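Local coordinates for putative secreted lipase (Streptomyces sp. W007, PDB 5H6B), which probably hydrolyses the ester bonds of triacylglycerols as a thermostable secreted lipase of the alpha/beta-hydrolase fold, at residues 147-152 with 230-235; 133-138 with 198-203. All coordinates share one frame; numbering follows the deposited sequence.

Contact 1. Residues 147-152 with 230-235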
# COMPACT_ATOMS: atom_id res chain seq x y z
N THR A 147 -10.83 -12.88 -7.48
CA THR A 147 -11.72 -13.84 -6.83
C THR A 147 -10.99 -14.69 -5.77
O THR A 147 -11.62 -15.20 -4.86
CB THR A 147 -12.43 -14.79 -7.83
OG1 THR A 147 -11.48 -15.65 -8.46
CG2 THR A 147 -13.22 -14.01 -8.89
N LYS A 148 -9.67 -14.82 -5.87
CA LYS A 148 -8.90 -15.52 -4.85
C LYS A 148 -8.79 -14.78 -3.51
O LYS A 148 -8.37 -15.38 -2.51
CB LYS A 148 -7.53 -15.93 -5.39
CG LYS A 148 -7.66 -16.81 -6.63
CD LYS A 148 -6.51 -17.80 -6.77
CE LYS A 148 -6.47 -18.42 -8.16
NZ LYS A 148 -7.78 -19.07 -8.48
N LEU A 149 -9.16 -13.49 -3.48
CA LEU A 149 -9.38 -12.77 -2.21
C LEU A 149 -10.64 -13.19 -1.44
O LEU A 149 -10.68 -13.08 -0.22
CB LEU A 149 -9.46 -11.27 -2.44
CG LEU A 149 -8.23 -10.54 -2.94
CD1 LEU A 149 -8.61 -9.15 -3.47
CD2 LEU A 149 -7.15 -10.46 -1.86
N LEU A 150 -11.67 -13.66 -2.15
CA LEU A 150 -13.00 -13.86 -1.56
C LEU A 150 -13.04 -14.78 -0.33
O LEU A 150 -13.75 -14.48 0.63
CB LEU A 150 -13.99 -14.34 -2.62
CG LEU A 150 -14.31 -13.35 -3.75
CD1 LEU A 150 -15.28 -14.04 -4.69
CD2 LEU A 150 -14.89 -12.04 -3.25
N PRO A 151 -12.24 -15.86 -0.32
CA PRO A 151 -12.27 -16.71 0.88
C PRO A 151 -11.86 -16.01 2.18
O PRO A 151 -12.20 -16.49 3.27
CB PRO A 151 -11.27 -17.82 0.53
CG PRO A 151 -11.29 -17.88 -0.97
CD PRO A 151 -11.40 -16.44 -1.38
N PHE A 152 -11.12 -14.90 2.07
CA PHE A 152 -10.71 -14.12 3.22
C PHE A 152 -11.76 -13.09 3.62
O PHE A 152 -11.76 -12.63 4.75
CB PHE A 152 -9.38 -13.40 2.93
CG PHE A 152 -8.21 -14.34 2.73
CD1 PHE A 152 -7.45 -14.73 3.81
CD2 PHE A 152 -7.88 -14.82 1.46
CE1 PHE A 152 -6.38 -15.60 3.64
CE2 PHE A 152 -6.82 -15.69 1.28
CZ PHE A 152 -6.05 -16.07 2.38
N SER A 230 4.31 -16.73 3.00
CA SER A 230 3.15 -15.84 2.93
C SER A 230 2.62 -15.70 1.52
O SER A 230 3.39 -15.56 0.58
CB SER A 230 3.47 -14.42 3.45
OG SER A 230 3.52 -14.41 4.85
N GLU A 231 1.31 -15.73 1.39
CA GLU A 231 0.64 -15.43 0.13
C GLU A 231 0.16 -13.96 0.16
O GLU A 231 0.64 -13.16 0.97
CB GLU A 231 -0.47 -16.46 -0.17
CG GLU A 231 -1.50 -16.74 0.93
CD GLU A 231 -2.21 -15.49 1.41
OE1 GLU A 231 -1.88 -15.00 2.52
OE2 GLU A 231 -3.09 -14.98 0.67
N HIS A 232 -0.76 -13.60 -0.73
CA HIS A 232 -1.09 -12.22 -1.00
C HIS A 232 -1.65 -11.46 0.22
O HIS A 232 -1.27 -10.31 0.47
CB HIS A 232 -2.07 -12.15 -2.17
CG HIS A 232 -2.40 -10.77 -2.61
ND1 HIS A 232 -1.59 -10.03 -3.44
CD2 HIS A 232 -3.48 -9.98 -2.34
CE1 HIS A 232 -2.13 -8.85 -3.66
NE2 HIS A 232 -3.29 -8.80 -3.01
N VAL A 233 -2.53 -12.11 0.98
CA VAL A 233 -3.18 -11.42 2.08
C VAL A 233 -2.25 -11.32 3.29
O VAL A 233 -2.10 -10.24 3.85
CB VAL A 233 -4.55 -12.08 2.42
CG1 VAL A 233 -5.18 -11.44 3.67
CG2 VAL A 233 -5.49 -11.91 1.22
N ALA A 234 -1.62 -12.44 3.63
CA ALA A 234 -0.75 -12.53 4.79
C ALA A 234 0.38 -11.53 4.76
O ALA A 234 0.66 -10.88 5.77
CB ALA A 234 -0.19 -13.94 4.91
N ILE A 235 1.02 -11.38 3.59
CA ILE A 235 2.20 -10.51 3.46
C ILE A 235 1.90 -9.05 3.86
O ILE A 235 2.75 -8.40 4.45
CB ILE A 235 2.84 -10.61 2.05
CG1 ILE A 235 4.24 -9.96 2.02
CG2 ILE A 235 1.97 -9.98 0.97
CD1 ILE A 235 4.91 -10.06 0.66
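Beside the probable catalytic histidine of this alpha/beta-hydrolase, the loop that follows helix 143-147 lays Leu149 and Phe152 against Glu231, His232 and Val233 at the start of helix 232-237. No hydrogen bond crosses between the two segments; the join is made by side-chain packing. Phe152 and Val233 carry most of it; Val233 CG2 sits over one face of the Phe152 ring, 3.9 Å from the ring centroid and displaced toward the rim, a CH-pi contact. This branch lies anti to its own carbonyl carbon, while CG1, anti to the backbone N (chi1 175°), comes 4.0 Å from Phe152 CD1. The same CG2 also meets Leu149 CD2 at 3.8 Å, so one methyl touches both the leucine and the phenylalanine. Leu149 CD2 in turn reaches the imidazole, 3.7 Å from His232 CD2, and approaches that ring obliquely.

The far end of the phenylalanine meets Glu231 tip to tip, Phe152 CZ lying 3.6 Å from Glu231 OE2, with ring and carboxylate planes 22° apart. Glu231 is the N-cap of the helix, and its chain bends at chi2 (56°) to fold the carboxylate back over the first turn. There OE1 accepts from Ala234 N at 2.8 Å on the syn side, and OE2 takes a nearly straight bond from Val233 N, which comes from above the carboxylate plane. The helix start is likely to stabilise the negative charge, and Gln201 NE2 gives OE2 a further donor.

The imidazole has its polar partners elsewhere: NE2 is hydrogen-bonded to Ser109 OG and ND1 to Asp200 OD2, consistent with a Ser-His-Asp triad. Leu149 also touches Phe39, so its side chain bridges that loop residue and helix 232-237, close to the putative nucleophile elbow beyond strand 103-108.

Contact 2. Residues 133-138 with 198-203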
# COMPACT_ATOMS: atom_id res chain seq x y z
N GLY A 133 5.17 -0.42 -1.49
CA GLY A 133 4.10 -1.28 -1.96
C GLY A 133 4.36 -2.69 -1.47
O GLY A 133 5.44 -3.22 -1.68
N ILE A 134 3.35 -3.29 -0.83
CA ILE A 134 3.40 -4.66 -0.38
C ILE A 134 2.39 -5.39 -1.25
O ILE A 134 1.22 -5.03 -1.27
CB ILE A 134 3.01 -4.81 1.10
CG1 ILE A 134 3.73 -3.78 1.97
CG2 ILE A 134 3.33 -6.21 1.59
CD1 ILE A 134 3.35 -3.84 3.44
N ALA A 135 2.87 -6.37 -1.99
CA ALA A 135 2.11 -7.08 -3.00
C ALA A 135 1.28 -6.18 -3.92
O ALA A 135 0.13 -6.49 -4.20
CB ALA A 135 1.25 -8.15 -2.34
N PRO A 136 1.85 -5.07 -4.39
CA PRO A 136 1.05 -4.12 -5.18
C PRO A 136 0.76 -4.62 -6.61
O PRO A 136 1.68 -5.14 -7.26
CB PRO A 136 1.94 -2.89 -5.23
CG PRO A 136 3.33 -3.46 -5.25
CD PRO A 136 3.28 -4.69 -4.41
N ASP A 137 -0.48 -4.50 -7.09
CA ASP A 137 -0.76 -4.89 -8.49
C ASP A 137 -0.47 -3.76 -9.47
O ASP A 137 -1.37 -3.23 -10.13
CB ASP A 137 -2.16 -5.48 -8.67
CG ASP A 137 -3.31 -4.54 -8.26
OD1 ASP A 137 -3.15 -3.62 -7.42
OD2 ASP A 137 -4.40 -4.78 -8.78
N ASN A 138 0.82 -3.44 -9.62
CA ASN A 138 1.25 -2.20 -10.32
C ASN A 138 0.97 -2.19 -11.83
O ASN A 138 0.89 -1.11 -12.43
CB ASN A 138 2.72 -1.87 -10.02
CG ASN A 138 2.89 -1.12 -8.70
OD1 ASN A 138 2.20 -0.13 -8.47
ND2 ASN A 138 3.82 -1.56 -7.84
N LYS A 198 6.60 -14.84 -3.89
CA LYS A 198 6.55 -15.72 -5.04
C LYS A 198 5.35 -16.64 -4.93
O LYS A 198 4.98 -17.25 -5.90
CB LYS A 198 7.84 -16.54 -5.16
CG LYS A 198 7.85 -17.79 -4.29
CD LYS A 198 9.25 -18.31 -4.04
CE LYS A 198 9.91 -18.81 -5.30
NZ LYS A 198 11.30 -19.19 -4.98
N TYR A 199 4.76 -16.76 -3.74
CA TYR A 199 3.54 -17.55 -3.56
C TYR A 199 2.26 -16.70 -3.72
O TYR A 199 1.18 -17.13 -3.32
CB TYR A 199 3.57 -18.24 -2.19
CG TYR A 199 4.82 -19.04 -2.01
CD1 TYR A 199 5.00 -20.26 -2.69
CD2 TYR A 199 5.85 -18.58 -1.20
CE1 TYR A 199 6.17 -21.00 -2.54
CE2 TYR A 199 7.01 -19.31 -1.03
CZ TYR A 199 7.18 -20.51 -1.71
OH TYR A 199 8.36 -21.20 -1.52
N ASP A 200 2.38 -15.51 -4.33
CA ASP A 200 1.22 -14.68 -4.60
C ASP A 200 0.26 -15.39 -5.56
O ASP A 200 0.63 -15.72 -6.67
CB ASP A 200 1.63 -13.32 -5.16
CG ASP A 200 0.56 -12.25 -4.94
OD1 ASP A 200 -0.60 -12.49 -5.34
OD2 ASP A 200 0.90 -11.15 -4.40
N GLN A 201 -0.97 -15.62 -5.10
CA GLN A 201 -2.02 -16.28 -5.88
C GLN A 201 -3.00 -15.32 -6.58
O GLN A 201 -3.81 -15.75 -7.40
CB GLN A 201 -2.78 -17.27 -4.98
CG GLN A 201 -3.85 -16.70 -4.03
CD GLN A 201 -3.31 -16.01 -2.77
OE1 GLN A 201 -2.24 -15.39 -2.79
NE2 GLN A 201 -4.08 -16.10 -1.68
N VAL A 202 -2.95 -14.04 -6.21
CA VAL A 202 -3.92 -13.00 -6.64
C VAL A 202 -3.40 -12.17 -7.81
O VAL A 202 -4.18 -11.74 -8.65
CB VAL A 202 -4.22 -12.01 -5.48
CG1 VAL A 202 -5.07 -10.81 -5.94
CG2 VAL A 202 -4.90 -12.74 -4.32
N VAL A 203 -2.09 -11.89 -7.81
CA VAL A 203 -1.45 -10.95 -8.73
C VAL A 203 -0.28 -11.69 -9.33
O VAL A 203 0.81 -11.71 -8.76
CB VAL A 203 -0.93 -9.70 -8.01
CG1 VAL A 203 -0.28 -8.75 -9.00
CG2 VAL A 203 -2.04 -9.01 -7.23
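This buried van der Waals contact, crossed by no hydrogen bond, lies beyond the C-terminal ends of strands 128-134 and 191-196 in the parallel sheet of the alpha/beta-hydrolase fold, where the turn leaving the first meets the loop after the second. That loop carries Asp200, probably the acid of a Ser-His-Asp triad. Its CG lies anti to the backbone N (chi1 -157°), and the two oxygens of the carboxylate have different partners. OD2 lies 3.7 Å from Ala135 CB. OD1 turns back on its own loop and takes two backbone donors, closing an Asx turn with Val202 N and an Asx motif with Val203 N, both at 2.9 Å. Val202 N arrives nearly in line with the C-O bond, whereas Val203 N comes from 45° above the carboxylate plane. Two bonds on one oxygen should limit rotation of the carboxylate and hold OD2 toward the imidazole. An alanine at Asp200 would probably leave His232 ND1 without its acceptor and the amides of Val202 and Val203 without the oxygen that ties this turn together.

Farther along, Asp137, at the centre of an inverse gamma turn, directs its OD2 to Gln170 NE2, and its aliphatic part does the touching here: Val203 straddles Asp137 CB, with CG1 and CG2 each 3.8 Å from that carbon.

In the fold
From the N terminus, the chain first gives 133-138, at the end of strand 128-134, then 147-152, in the loop after helix 143-147. It next runs through strand 191-196 to 198-203, closing contact 2 over 59 intervening residues, and passes strand 216-220 before 230-235 closes contact 1 over 77. The two closures therefore cross rather than nest. Their centres lie 10 Å apart and they touch directly, through probable hydrogen bonds between the 198-203 loop and the start of helix 232-237, and Lys148 packs on Gln201. Together they gather two strand ends, the 147-152 loop and helix 232-237 around the presumed active site.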